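Local coordinates for interferon-activable protein 202 (PDB 4L5Q) that inhibits activation of the AIM2 inflammasome in response to cytosolic DNA, binding double-stranded DNA non-specifically through the first HIN-200 domain, the part described here, at residues A[51-56]-A[78-83]; A[21-26]-A[40-45]; A[164-169]-A[194-199]; A[128-133]-A[172-177]. All coordinates share one frame; numbering follows the deposited sequence.

Contacts 1 and 2 belong to the first of the two tandem OB folds, contacts 3 and 4 to the second. Contacts 1 and 2 are buried and meet where the neighbouring strands 39-44 and 49-54 join, Val-52 N lying 2.6 Å from Ala-41 O. Contact 1 is a parallel pairing, contacts 2 and 4 are antiparallel; all three rest on backbone ladders. Contact 4 is partly buried; contact 3 is a surface contact in which loop side chains, chiefly the Tyr-166 ring, lean on Ile-196 and the backbone after it. These two share one sheet. The two OB folds meet as well: Lys-53 of contact 1 reaches Ser-176 of contact 4, and His-40 of contact 2 packs on Phe-175.

Contact 1: A[51-56]-A[78-83]; sequences RVKVFN and SGILEI
The Phe-55 ring turns its edge to strand 80-83. Ile-83 O lies close to the ring plane, 3.6 Å from Phe-55 CD2, and Glu-82 CB is also at the edge, 4.1 Å from Phe-55 CE2. The Glu-82 carboxylate stands almost perpendicular to the phenyl plane, at 87°, and beyond the two segments the ring meets the imidazole of His-193. The pairing is the parallel one between third and fifth strands that closes an OB barrel, and the short strand axes diverge by only 19°. Four backbone bonds alternate across it, nearly along the C=O axis: Leu-81 N to Arg-51 O, Lys-53 N to Leu-81 O, Ile-83 N to Lys-53 O and Phe-55 N to Ile-83 O. Val-52, Val-54, Leu-81 and Ile-83 share one face of the sheet. Ile-83 keeps its chain extended at chi2 (178°), which carries CD1 to within 3.8 Å of Val-52 CG1, and Phe-63 and Ile-71 pack against the same isoleucine. Lys-53 and Glu-82 lie side by side on the other face, which looks toward the second OB fold. Lys-53 NZ and Glu-82 OE2 are 4.5 Å apart, too far for a salt bridge, and a water joins them, 2.7 Å from Lys-53 NZ and 2.7 Å from Glu-82 OE2. The ammonium also bonds His-193 ND1 and Ser-176 OG, while Ser-8 OG bonds the same carboxylate oxygen. At the start of the ladder a second water takes the place of a direct bond, accepting from Arg-51 N at 3.1 Å and donating to Gly-79 O at 2.6 Å.

Contact 2: A[21-26]-A[40-45]; sequences MVLTAT and HATVAT
A classic beta bulge, with Leu-23 and Thr-24 both opposite Thr-42, interrupts the antiparallel pairing of strands 18-25 and 39-44. Its evidence is a shared acceptor: Thr-42 O takes Leu-23 N at 2.9 Å and Thr-24 N at 3.2 Å, both from the same face of its carbonyl plane. The register slips by one there. Leu-23 turns toward the partner strand and sets CD1 3.9 Å from Ala-44 CB, and helix 102-108 packs on both side chains. The hydroxyls of Thr-24 and Thr-42, within the bulge itself, are modelled so close that the length of the bond between them is doubtful. Farther along, Thr-26 and His-40 exchange two bonds, Thr-26 N to His-40 O at 2.7 Å and His-40 N to Thr-26 OG1 at 2.9 Å. A chi1 of 74° tucks that hydroxyl between the backbone N and the carbonyl carbon, while CG2 runs alongside His-40 CB at 3.7 Å. A valine here would lack the hydroxyl and would probably leave the His-40 N-H without its acceptor. His-40 mediates interaction with TP53BP1 and lies in the region required for homomultimerization; its NE2 bonds His-193 O. A bulge in the first strand where it pairs with the second is typical of the OB fold.

Contact 3: A[164-169]-A[194-199]; sequences INYEKG and SFIKGE
Tyr-166 packs on Ile-196 in a surface contact of loop side chains against a strand and the backbone that follows it, where the loop leading into strand 171-180 leans on the C-terminal strand 195-197 of the second OB fold. The backbones stay apart, the nearest CA atoms, those of Ile-164 and Ile-196, being 7.5 Å from each other, and only 191 Å² is buried. Ile-196 divides its branches between two loop residues. CG2, anti to the backbone N (the CG1 branch has chi1 -50°), meets the tyrosine ring obliquely, 3.5 Å from Tyr-166 CE2. The extended branch ends at CD1, 4.2 Å from Ile-164 CG2. The ring then spans toward the chain end: Tyr-166 CE1 is 3.7 Å from Gly-198 N, and Tyr-166 OH is 3.4 Å from Lys-197 CA. With an alanine here the ring would be gone, which would probably open a gap beside Ile-196 CG2 and part the loop from the Gly-198 backbone. Tyr-166 O is also bonded by Lys-135 NZ. Strand 171-180 lies under both partners, Leu-172 touching Tyr-166 while Leu-174 and Phe-177 touch Ile-196; Trp-157 of strand 152-157 packs on Ile-164 and Ile-196, and strand 195-197 pairs with 171-180.

Contact 4: A[128-133]-A[172-177]; sequences GVFAVE and LQLFSF
Gly-128 and Phe-130 pair with Leu-174 and Leu-172 as the first and fourth strands of the second OB barrel, antiparallel and strongly twisted, with 138° between the short strand directions. The backbone polar atoms of both hydrogen-bonded pairs are fully matched. Gly-128 N gives to Leu-174 O at 3.2 Å, tilted from the carbonyl plane, and Gly-128 O receives Leu-174 N at 2.8 Å. In the other pair Phe-130 N donates to Leu-172 O at 2.9 Å, in the carbonyl plane, and Phe-130 O accepts Leu-172 N at 2.7 Å. The residues between them turn their polar groups outward to other partners: Val-129 N bonds Thr-111 OG1, and Gln-173 N bonds Lys-197 O of strand 195-197. Past the paired residues, Ala-131 bonds with Lys-147, and Val-132 with Gly-169 and Asp-170.

Apolar side chains complete the join: beyond the paired residues, Val-132 CG2 reaches Leu-172 CG at 3.5 Å, and Leu-172 is also covered by Phe-144. Leu-174 crosses Phe-130 at about a right angle, CD1 meeting the ring obliquely 3.7 Å from Phe-130 CD2. With chi1 at -51°, the phenylalanine turns its ring back beside its strand toward Gly-128. A side chain is unlikely to fit on that glycine: a CB built there would come within 2.8 Å of Phe-130 CZ.

Contact 1: A[51-56]-A[78-83]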
loop_
_atom_site.group_PDB
_atom_site.type_symbol
_atom_site.label_atom_id
_atom_site.label_comp_id
_atom_site.label_asym_id
_atom_site.label_seq_id
_atom_site.Cartn_x
_atom_site.Cartn_y
_atom_site.Cartn_z
ATOM N N ARG A 51 0.622 6.240 -2.834
ATOM C CA ARG A 51 0.985 4.905 -2.373
ATOM C C ARG A 51 1.810 4.292 -3.492
ATOM O O ARG A 51 1.516 4.503 -4.673
ATOM C CB ARG A 51 -0.251 4.038 -2.133
ATOM C CG ARG A 51 -1.323 4.672 -1.259
ATOM C CD ARG A 51 -1.012 4.551 0.225
ATOM N NE ARG A 51 -1.982 5.294 1.028
ATOM C CZ ARG A 51 -1.752 5.737 2.260
ATOM N NH1 ARG A 51 -0.580 5.514 2.838
ATOM N NH2 ARG A 51 -2.689 6.409 2.912
ATOM N N VAL A 52 2.852 3.550 -3.136
ATOM C CA VAL A 52 3.717 2.956 -4.151
ATOM C C VAL A 52 3.882 1.455 -3.914
ATOM O O VAL A 52 3.996 1.010 -2.769
ATOM C CB VAL A 52 5.102 3.650 -4.184
ATOM C CG1 VAL A 52 5.936 3.119 -5.332
ATOM C CG2 VAL A 52 4.938 5.169 -4.305
ATOM N N LYS A 53 3.853 0.680 -4.998
ATOM C CA LYS A 53 4.177 -0.746 -4.952
ATOM C C LYS A 53 5.404 -0.970 -5.825
ATOM O O LYS A 53 5.363 -0.720 -7.031
ATOM C CB LYS A 53 3.017 -1.598 -5.481
ATOM C CG LYS A 53 1.758 -1.582 -4.613
ATOM C CD LYS A 53 0.651 -2.402 -5.267
ATOM C CE LYS A 53 -0.612 -2.429 -4.407
ATOM N NZ LYS A 53 -1.734 -3.159 -5.075
ATOM N N VAL A 54 6.500 -1.426 -5.229
ATOM C CA VAL A 54 7.702 -1.676 -6.020
ATOM C C VAL A 54 8.075 -3.151 -6.040
ATOM O O VAL A 54 8.187 -3.807 -4.997
ATOM C CB VAL A 54 8.883 -0.742 -5.631
ATOM C CG1 VAL A 54 8.558 0.037 -4.384
ATOM C CG2 VAL A 54 10.199 -1.508 -5.517
ATOM N N PHE A 55 8.230 -3.666 -7.253
ATOM C CA PHE A 55 8.394 -5.091 -7.468
ATOM C C PHE A 55 9.841 -5.473 -7.764
ATOM O O PHE A 55 10.169 -6.656 -7.822
ATOM C CB PHE A 55 7.452 -5.552 -8.585
ATOM C CG PHE A 55 6.000 -5.304 -8.280
ATOM C CD1 PHE A 55 5.296 -6.168 -7.447
ATOM C CD2 PHE A 55 5.341 -4.196 -8.803
ATOM C CE1 PHE A 55 3.954 -5.937 -7.147
ATOM C CE2 PHE A 55 3.999 -3.955 -8.511
ATOM C CZ PHE A 55 3.306 -4.828 -7.681
ATOM N N ASN A 56 10.697 -4.464 -7.931
ATOM C CA ASN A 56 12.132 -4.666 -8.158
ATOM C C ASN A 56 12.939 -4.426 -6.884
ATOM O O ASN A 56 13.038 -3.292 -6.407
ATOM C CB ASN A 56 12.624 -3.736 -9.276
ATOM C CG ASN A 56 14.110 -3.903 -9.583
ATOM O OD1 ASN A 56 14.779 -4.792 -9.050
ATOM N ND2 ASN A 56 14.628 -3.046 -10.460
ATOM N N SER A 78 -4.868 3.236 -11.112
ATOM C CA SER A 78 -5.892 3.993 -10.387
ATOM C C SER A 78 -5.343 4.796 -9.213
ATOM O O SER A 78 -5.908 4.774 -8.116
ATOM C CB SER A 78 -7.026 3.076 -9.922
ATOM O OG SER A 78 -7.618 2.418 -11.028
ATOM N N GLY A 79 -4.238 5.500 -9.444
ATOM C CA GLY A 79 -3.680 6.382 -8.431
ATOM C C GLY A 79 -2.542 5.755 -7.653
ATOM O O GLY A 79 -1.782 6.445 -6.964
ATOM N N ILE A 80 -2.424 4.438 -7.754
ATOM C CA ILE A 80 -1.327 3.738 -7.102
ATOM C C ILE A 80 -0.160 3.527 -8.061
ATOM O O ILE A 80 -0.317 2.956 -9.143
ATOM C CB ILE A 80 -1.790 2.406 -6.491
ATOM C CG1 ILE A 80 -2.898 2.678 -5.463
ATOM C CG2 ILE A 80 -0.608 1.657 -5.870
ATOM C CD1 ILE A 80 -2.958 1.688 -4.326
ATOM N N LEU A 81 1.009 4.008 -7.651
ATOM C CA LEU A 81 2.217 3.919 -8.466
ATOM C C LEU A 81 2.820 2.523 -8.378
ATOM O O LEU A 81 3.050 2.003 -7.284
ATOM C CB LEU A 81 3.238 4.971 -8.017
ATOM C CG LEU A 81 3.172 6.371 -8.636
ATOM C CD1 LEU A 81 1.750 6.819 -8.885
ATOM C CD2 LEU A 81 3.894 7.374 -7.763
ATOM N N GLU A 82 3.060 1.910 -9.533
ATOM C CA GLU A 82 3.645 0.575 -9.576
ATOM C C GLU A 82 4.958 0.611 -10.346
ATOM O O GLU A 82 5.035 1.165 -11.445
ATOM C CB GLU A 82 2.665 -0.434 -10.186
ATOM C CG GLU A 82 1.443 -0.707 -9.307
ATOM C CD GLU A 82 0.490 -1.712 -9.922
ATOM O OE1 GLU A 82 0.726 -2.128 -11.075
ATOM O OE2 GLU A 82 -0.498 -2.084 -9.250
ATOM N N ILE A 83 5.992 0.025 -9.753
ATOM C CA ILE A 83 7.340 0.137 -10.286
ATOM C C ILE A 83 7.970 -1.237 -10.467
ATOM O O ILE A 83 8.104 -1.997 -9.502
ATOM C CB ILE A 83 8.226 0.969 -9.342
ATOM C CG1 ILE A 83 7.622 2.355 -9.124
ATOM C CG2 ILE A 83 9.640 1.084 -9.888
ATOM C CD1 ILE A 83 8.409 3.216 -8.155
HETATM O O HOH W 1 -1.958 6.706 -4.431
HETATM O O HOH W 2 -2.072 -1.456 -7.180
#

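Contact 2: A[21-26]-A[40-45]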
loop_
_atom_site.group_PDB
_atom_site.type_symbol
_atom_site.label_atom_id
_atom_site.label_comp_id
_atom_site.label_asym_id
_atom_site.label_seq_id
_atom_site.Cartn_x
_atom_site.Cartn_y
_atom_site.Cartn_z
ATOM N N MET A 21 9.729 12.729 -2.820
ATOM C CA MET A 21 10.466 12.468 -1.583
ATOM C C MET A 21 9.860 11.236 -0.921
ATOM O O MET A 21 8.647 11.166 -0.729
ATOM C CB MET A 21 10.411 13.668 -0.620
ATOM C CG MET A 21 11.425 13.590 0.542
ATOM S SD MET A 21 11.275 14.877 1.820
ATOM C CE MET A 21 9.807 14.304 2.681
ATOM N N VAL A 22 10.697 10.256 -0.597
ATOM C CA VAL A 22 10.220 9.050 0.080
ATOM C C VAL A 22 9.799 9.367 1.518
ATOM O O VAL A 22 10.565 9.961 2.281
ATOM C CB VAL A 22 11.287 7.938 0.079
ATOM C CG1 VAL A 22 10.781 6.708 0.827
ATOM C CG2 VAL A 22 11.676 7.579 -1.344
ATOM N N LEU A 23 8.576 8.982 1.875
ATOM C CA LEU A 23 8.077 9.178 3.232
ATOM C C LEU A 23 8.300 7.919 4.066
ATOM O O LEU A 23 8.962 7.959 5.102
ATOM C CB LEU A 23 6.588 9.546 3.214
ATOM C CG LEU A 23 6.200 10.753 2.363
ATOM C CD1 LEU A 23 4.702 11.006 2.404
ATOM C CD2 LEU A 23 6.963 11.977 2.816
ATOM N N THR A 24 7.743 6.804 3.598
ATOM C CA THR A 24 7.842 5.526 4.296
ATOM C C THR A 24 8.043 4.403 3.290
ATOM O O THR A 24 7.694 4.541 2.112
ATOM C CB THR A 24 6.552 5.210 5.079
ATOM O OG1 THR A 24 5.460 5.074 4.159
ATOM C CG2 THR A 24 6.227 6.314 6.077
ATOM N N ALA A 25 8.604 3.292 3.763
ATOM C CA ALA A 25 8.772 2.091 2.954
ATOM C C ALA A 25 8.804 0.880 3.872
ATOM O O ALA A 25 9.561 0.855 4.845
ATOM C CB ALA A 25 10.066 2.163 2.140
ATOM N N THR A 26 7.994 -0.130 3.566
ATOM C CA THR A 26 8.026 -1.367 4.331
ATOM C C THR A 26 9.247 -2.186 3.947
ATOM O O THR A 26 9.882 -1.926 2.924
ATOM C CB THR A 26 6.790 -2.233 4.062
ATOM O OG1 THR A 26 6.898 -2.832 2.764
ATOM C CG2 THR A 26 5.517 -1.398 4.139
ATOM N N HIS A 40 5.921 -2.097 0.082
ATOM C CA HIS A 40 5.041 -0.940 -0.042
ATOM C C HIS A 40 5.783 0.327 0.349
ATOM O O HIS A 40 6.660 0.302 1.214
ATOM C CB HIS A 40 3.801 -1.093 0.848
ATOM C CG HIS A 40 2.908 -2.228 0.451
ATOM N ND1 HIS A 40 2.032 -2.149 -0.611
ATOM C CD2 HIS A 40 2.759 -3.470 0.971
ATOM C CE1 HIS A 40 1.382 -3.295 -0.729
ATOM N NE2 HIS A 40 1.803 -4.114 0.220
ATOM N N ALA A 41 5.426 1.438 -0.285
ATOM C CA ALA A 41 6.019 2.722 0.060
ATOM C C ALA A 41 4.999 3.848 -0.080
ATOM O O ALA A 41 4.009 3.724 -0.806
ATOM C CB ALA A 41 7.248 2.995 -0.807
ATOM N N THR A 42 5.232 4.940 0.636
ATOM C CA THR A 42 4.469 6.157 0.414
ATOM C C THR A 42 5.465 7.239 0.065
ATOM O O THR A 42 6.564 7.304 0.626
ATOM C CB THR A 42 3.641 6.570 1.640
ATOM O OG1 THR A 42 4.517 6.779 2.755
ATOM C CG2 THR A 42 2.631 5.485 1.988
ATOM N N VAL A 43 5.072 8.095 -0.863
ATOM C CA VAL A 43 5.997 9.035 -1.455
ATOM C C VAL A 43 5.236 10.340 -1.689
ATOM O O VAL A 43 4.007 10.323 -1.756
ATOM C CB VAL A 43 6.546 8.426 -2.755
ATOM C CG1 VAL A 43 5.928 9.089 -3.980
ATOM C CG2 VAL A 43 8.059 8.464 -2.760
ATOM N N ALA A 44 5.933 11.471 -1.788
ATOM C CA ALA A 44 5.226 12.749 -1.949
ATOM C C ALA A 44 5.889 13.735 -2.907
ATOM O O ALA A 44 7.114 13.803 -3.001
ATOM C CB ALA A 44 5.003 13.411 -0.594
ATOM N N THR A 45 5.061 14.496 -3.616
ATOM C CA THR A 45 5.528 15.644 -4.386
ATOM C C THR A 45 5.163 16.903 -3.609
ATOM O O THR A 45 4.840 16.826 -2.422
ATOM C CB THR A 45 4.872 15.701 -5.776
ATOM O OG1 THR A 45 3.454 15.851 -5.634
ATOM C CG2 THR A 45 5.165 14.430 -6.564
HETATM O O HOH W 3 5.082 2.555 3.304
#

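Contact 3: A[164-169]-A[194-199]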
loop_
_atom_site.group_PDB
_atom_site.type_symbol
_atom_site.label_atom_id
_atom_site.label_comp_id
_atom_site.label_asym_id
_atom_site.label_seq_id
_atom_site.Cartn_x
_atom_site.Cartn_y
_atom_site.Cartn_z
ATOM N N ILE A 164 0.686 -13.850 11.104
ATOM C CA ILE A 164 -0.553 -13.130 11.399
ATOM C C ILE A 164 -1.144 -13.641 12.717
ATOM O O ILE A 164 -2.212 -14.257 12.750
ATOM C CB ILE A 164 -1.584 -13.257 10.247
ATOM C CG1 ILE A 164 -0.893 -13.120 8.885
ATOM C CG2 ILE A 164 -2.696 -12.222 10.406
ATOM C CD1 ILE A 164 -0.135 -11.806 8.692
ATOM N N ASN A 165 -0.427 -13.376 13.805
ATOM C CA ASN A 165 -0.803 -13.872 15.121
ATOM C C ASN A 165 -1.262 -12.753 16.043
ATOM O O ASN A 165 -1.329 -12.928 17.261
ATOM C CB ASN A 165 0.373 -14.618 15.753
ATOM C CG ASN A 165 1.719 -14.101 15.271
ATOM O OD1 ASN A 165 2.325 -14.672 14.365
ATOM N ND2 ASN A 165 2.186 -13.009 15.868
ATOM N N TYR A 166 -1.571 -11.602 15.451
ATOM C CA TYR A 166 -2.002 -10.428 16.200
ATOM C C TYR A 166 -3.223 -10.752 17.038
ATOM O O TYR A 166 -4.014 -11.626 16.686
ATOM C CB TYR A 166 -2.318 -9.283 15.244
ATOM C CG TYR A 166 -1.249 -9.074 14.201
ATOM C CD1 TYR A 166 -0.083 -8.386 14.504
ATOM C CD2 TYR A 166 -1.406 -9.566 12.912
ATOM C CE1 TYR A 166 0.899 -8.193 13.555
ATOM C CE2 TYR A 166 -0.429 -9.381 11.957
ATOM C CZ TYR A 166 0.722 -8.692 12.283
ATOM O OH TYR A 166 1.700 -8.502 11.331
ATOM N N GLU A 167 -3.375 -10.057 18.155
ATOM C CA GLU A 167 -4.446 -10.398 19.076
ATOM C C GLU A 167 -5.405 -9.251 19.330
ATOM O O GLU A 167 -5.168 -8.114 18.910
ATOM C CB GLU A 167 -3.868 -10.914 20.393
ATOM C CG GLU A 167 -2.966 -12.123 20.208
ATOM C CD GLU A 167 -2.776 -12.903 21.480
ATOM O OE1 GLU A 167 -2.978 -12.320 22.563
ATOM O OE2 GLU A 167 -2.431 -14.100 21.395
ATOM N N LYS A 168 -6.501 -9.584 20.003
ATOM C CA LYS A 168 -7.480 -8.614 20.473
ATOM C C LYS A 168 -6.772 -7.456 21.173
ATOM O O LYS A 168 -5.988 -7.670 22.096
ATOM C CB LYS A 168 -8.446 -9.312 21.437
ATOM C CG LYS A 168 -9.678 -8.515 21.829
ATOM C CD LYS A 168 -10.426 -9.180 22.991
ATOM C CE LYS A 168 -11.469 -10.194 22.520
ATOM N NZ LYS A 168 -10.878 -11.431 21.934
ATOM N N GLY A 169 -7.022 -6.234 20.714
ATOM C CA GLY A 169 -6.431 -5.063 21.340
ATOM C C GLY A 169 -5.189 -4.531 20.646
ATOM O O GLY A 169 -4.770 -3.395 20.894
ATOM N N SER A 194 -1.610 -7.610 -0.554
ATOM C CA SER A 194 -2.002 -7.256 0.802
ATOM C C SER A 194 -0.895 -7.601 1.792
ATOM O O SER A 194 -0.217 -8.618 1.642
ATOM C CB SER A 194 -3.314 -7.942 1.172
ATOM O OG SER A 194 -4.355 -7.503 0.320
ATOM N N PHE A 195 -0.705 -6.736 2.786
ATOM C CA PHE A 195 0.365 -6.909 3.761
ATOM C C PHE A 195 -0.084 -6.382 5.115
ATOM O O PHE A 195 -0.693 -5.312 5.203
ATOM C CB PHE A 195 1.623 -6.172 3.295
ATOM C CG PHE A 195 2.805 -6.330 4.213
ATOM C CD1 PHE A 195 3.402 -7.576 4.398
ATOM C CD2 PHE A 195 3.343 -5.225 4.869
ATOM C CE1 PHE A 195 4.504 -7.723 5.237
ATOM C CE2 PHE A 195 4.444 -5.359 5.707
ATOM C CZ PHE A 195 5.025 -6.611 5.895
ATOM N N ILE A 196 0.208 -7.142 6.165
ATOM C CA ILE A 196 -0.095 -6.720 7.527
ATOM C C ILE A 196 1.191 -6.623 8.349
ATOM O O ILE A 196 2.127 -7.400 8.157
ATOM C CB ILE A 196 -1.081 -7.683 8.219
ATOM C CG1 ILE A 196 -2.292 -7.945 7.328
ATOM C CG2 ILE A 196 -1.537 -7.128 9.556
ATOM C CD1 ILE A 196 -3.360 -8.809 7.995
ATOM N N LYS A 197 1.228 -5.650 9.255
ATOM C CA LYS A 197 2.387 -5.407 10.101
ATOM C C LYS A 197 1.911 -4.768 11.404
ATOM O O LYS A 197 0.920 -4.041 11.413
ATOM C CB LYS A 197 3.368 -4.475 9.381
ATOM C CG LYS A 197 4.564 -4.036 10.214
ATOM C CD LYS A 197 5.097 -2.684 9.751
ATOM C CE LYS A 197 5.615 -2.734 8.325
ATOM N NZ LYS A 197 6.149 -1.411 7.881
ATOM N N GLY A 198 2.606 -5.039 12.504
ATOM C CA GLY A 198 2.297 -4.388 13.766
ATOM C C GLY A 198 2.686 -2.921 13.763
ATOM O O GLY A 198 2.817 -2.315 12.698
ATOM N N GLU A 199 2.871 -2.356 14.955
ATOM C CA GLU A 199 3.227 -0.944 15.119
ATOM C C GLU A 199 2.188 -0.023 14.488
ATOM O O GLU A 199 2.528 0.917 13.765
ATOM C CB GLU A 199 4.614 -0.652 14.536
ATOM C CG GLU A 199 5.711 -1.581 15.034
ATOM C CD GLU A 199 7.023 -1.376 14.302
ATOM O OE1 GLU A 199 7.544 -0.240 14.309
ATOM O OE2 GLU A 199 7.528 -2.354 13.712
ATOM O OXT GLU A 199 0.986 -0.207 14.680
#

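Contact 4: A[128-133]-A[172-177]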
loop_
_atom_site.group_PDB
_atom_site.type_symbol
_atom_site.label_atom_id
_atom_site.label_comp_id
_atom_site.label_asym_id
_atom_site.label_seq_id
_atom_site.Cartn_x
_atom_site.Cartn_y
_atom_site.Cartn_z
ATOM N N GLY A 128 -4.096 1.686 6.219
ATOM C CA GLY A 128 -4.343 2.364 7.480
ATOM C C GLY A 128 -3.983 1.580 8.730
ATOM O O GLY A 128 -3.602 0.410 8.662
ATOM N N VAL A 129 -4.108 2.245 9.876
ATOM C CA VAL A 129 -3.849 1.641 11.179
ATOM C C VAL A 129 -5.168 1.474 11.928
ATOM O O VAL A 129 -5.899 2.448 12.126
ATOM C CB VAL A 129 -2.899 2.523 12.013
ATOM C CG1 VAL A 129 -2.646 1.902 13.380
ATOM C CG2 VAL A 129 -1.589 2.740 11.266
ATOM N N PHE A 130 -5.479 0.246 12.333
ATOM C CA PHE A 130 -6.761 -0.041 12.977
ATOM C C PHE A 130 -6.596 -0.936 14.202
ATOM O O PHE A 130 -5.697 -1.780 14.251
ATOM C CB PHE A 130 -7.712 -0.721 11.988
ATOM C CG PHE A 130 -7.842 0.000 10.677
ATOM C CD1 PHE A 130 -8.784 1.007 10.515
ATOM C CD2 PHE A 130 -7.021 -0.328 9.606
ATOM C CE1 PHE A 130 -8.908 1.680 9.304
ATOM C CE2 PHE A 130 -7.139 0.339 8.387
ATOM C CZ PHE A 130 -8.083 1.344 8.238
ATOM N N ALA A 131 -7.472 -0.760 15.187
ATOM C CA ALA A 131 -7.473 -1.624 16.366
ATOM C C ALA A 131 -8.250 -2.903 16.077
ATOM O O ALA A 131 -9.262 -2.870 15.380
ATOM C CB ALA A 131 -8.079 -0.894 17.561
ATOM N N VAL A 132 -7.784 -4.027 16.615
ATOM C CA VAL A 132 -8.499 -5.294 16.458
ATOM C C VAL A 132 -9.529 -5.491 17.568
ATOM O O VAL A 132 -9.172 -5.521 18.747
ATOM C CB VAL A 132 -7.532 -6.489 16.477
ATOM C CG1 VAL A 132 -8.303 -7.792 16.381
ATOM C CG2 VAL A 132 -6.534 -6.378 15.350
ATOM N N GLU A 133 -10.801 -5.630 17.198
ATOM C CA GLU A 133 -11.850 -5.898 18.181
ATOM C C GLU A 133 -11.921 -7.390 18.483
ATOM O O GLU A 133 -12.087 -7.797 19.637
ATOM C CB GLU A 133 -13.213 -5.388 17.691
ATOM C CG GLU A 133 -14.368 -5.707 18.640
ATOM C CD GLU A 133 -15.675 -5.042 18.235
ATOM O OE1 GLU A 133 -15.652 -3.845 17.877
ATOM O OE2 GLU A 133 -16.725 -5.717 18.280
ATOM N N LEU A 172 -3.247 -2.972 13.957
ATOM C CA LEU A 172 -2.702 -3.513 12.718
ATOM C C LEU A 172 -2.420 -2.396 11.739
ATOM O O LEU A 172 -3.207 -1.455 11.617
ATOM C CB LEU A 172 -3.710 -4.461 12.066
ATOM C CG LEU A 172 -4.117 -5.688 12.866
ATOM C CD1 LEU A 172 -4.820 -6.719 11.995
ATOM C CD2 LEU A 172 -2.888 -6.267 13.510
ATOM N N GLN A 173 -1.304 -2.495 11.032
ATOM C CA GLN A 173 -1.108 -1.642 9.874
ATOM C C GLN A 173 -1.402 -2.453 8.618
ATOM O O GLN A 173 -0.689 -3.407 8.307
ATOM C CB GLN A 173 0.305 -1.059 9.842
ATOM C CG GLN A 173 0.443 0.075 8.836
ATOM C CD GLN A 173 1.743 0.833 8.978
ATOM O OE1 GLN A 173 2.626 0.439 9.742
ATOM N NE2 GLN A 173 1.867 1.930 8.241
ATOM N N LEU A 174 -2.470 -2.082 7.917
ATOM C CA LEU A 174 -2.894 -2.792 6.712
ATOM C C LEU A 174 -2.368 -2.090 5.462
ATOM O O LEU A 174 -2.325 -0.856 5.397
ATOM C CB LEU A 174 -4.423 -2.894 6.655
ATOM C CG LEU A 174 -5.148 -3.451 7.886
ATOM C CD1 LEU A 174 -6.656 -3.464 7.674
ATOM C CD2 LEU A 174 -4.649 -4.840 8.235
ATOM N N PHE A 175 -1.956 -2.879 4.475
ATOM C CA PHE A 175 -1.494 -2.333 3.205
ATOM C C PHE A 175 -2.239 -3.013 2.068
ATOM O O PHE A 175 -2.320 -4.240 2.026
ATOM C CB PHE A 175 0.009 -2.573 3.026
ATOM C CG PHE A 175 0.882 -1.764 3.955
ATOM C CD1 PHE A 175 1.134 -2.200 5.248
ATOM C CD2 PHE A 175 1.472 -0.580 3.522
ATOM C CE1 PHE A 175 1.949 -1.465 6.103
ATOM C CE2 PHE A 175 2.287 0.163 4.368
ATOM C CZ PHE A 175 2.526 -0.282 5.664
ATOM N N SER A 176 -2.788 -2.212 1.159
ATOM C CA SER A 176 -3.377 -2.715 -0.088
ATOM C C SER A 176 -4.431 -3.806 0.096
ATOM O O SER A 176 -4.358 -4.852 -0.553
ATOM C CB SER A 176 -2.268 -3.196 -1.037
ATOM O OG SER A 176 -2.794 -3.590 -2.296
ATOM N N PHE A 177 -5.402 -3.569 0.975
ATOM C CA PHE A 177 -6.561 -4.456 1.094
ATOM C C PHE A 177 -7.682 -3.982 0.180
ATOM O O PHE A 177 -7.836 -2.782 -0.045
ATOM C CB PHE A 177 -7.061 -4.508 2.541
ATOM C CG PHE A 177 -6.294 -5.465 3.412
ATOM C CD1 PHE A 177 -4.976 -5.199 3.772
ATOM C CD2 PHE A 177 -6.891 -6.632 3.871
ATOM C CE1 PHE A 177 -4.262 -6.090 4.574
ATOM C CE2 PHE A 177 -6.187 -7.526 4.672
ATOM C CZ PHE A 177 -4.871 -7.254 5.025
#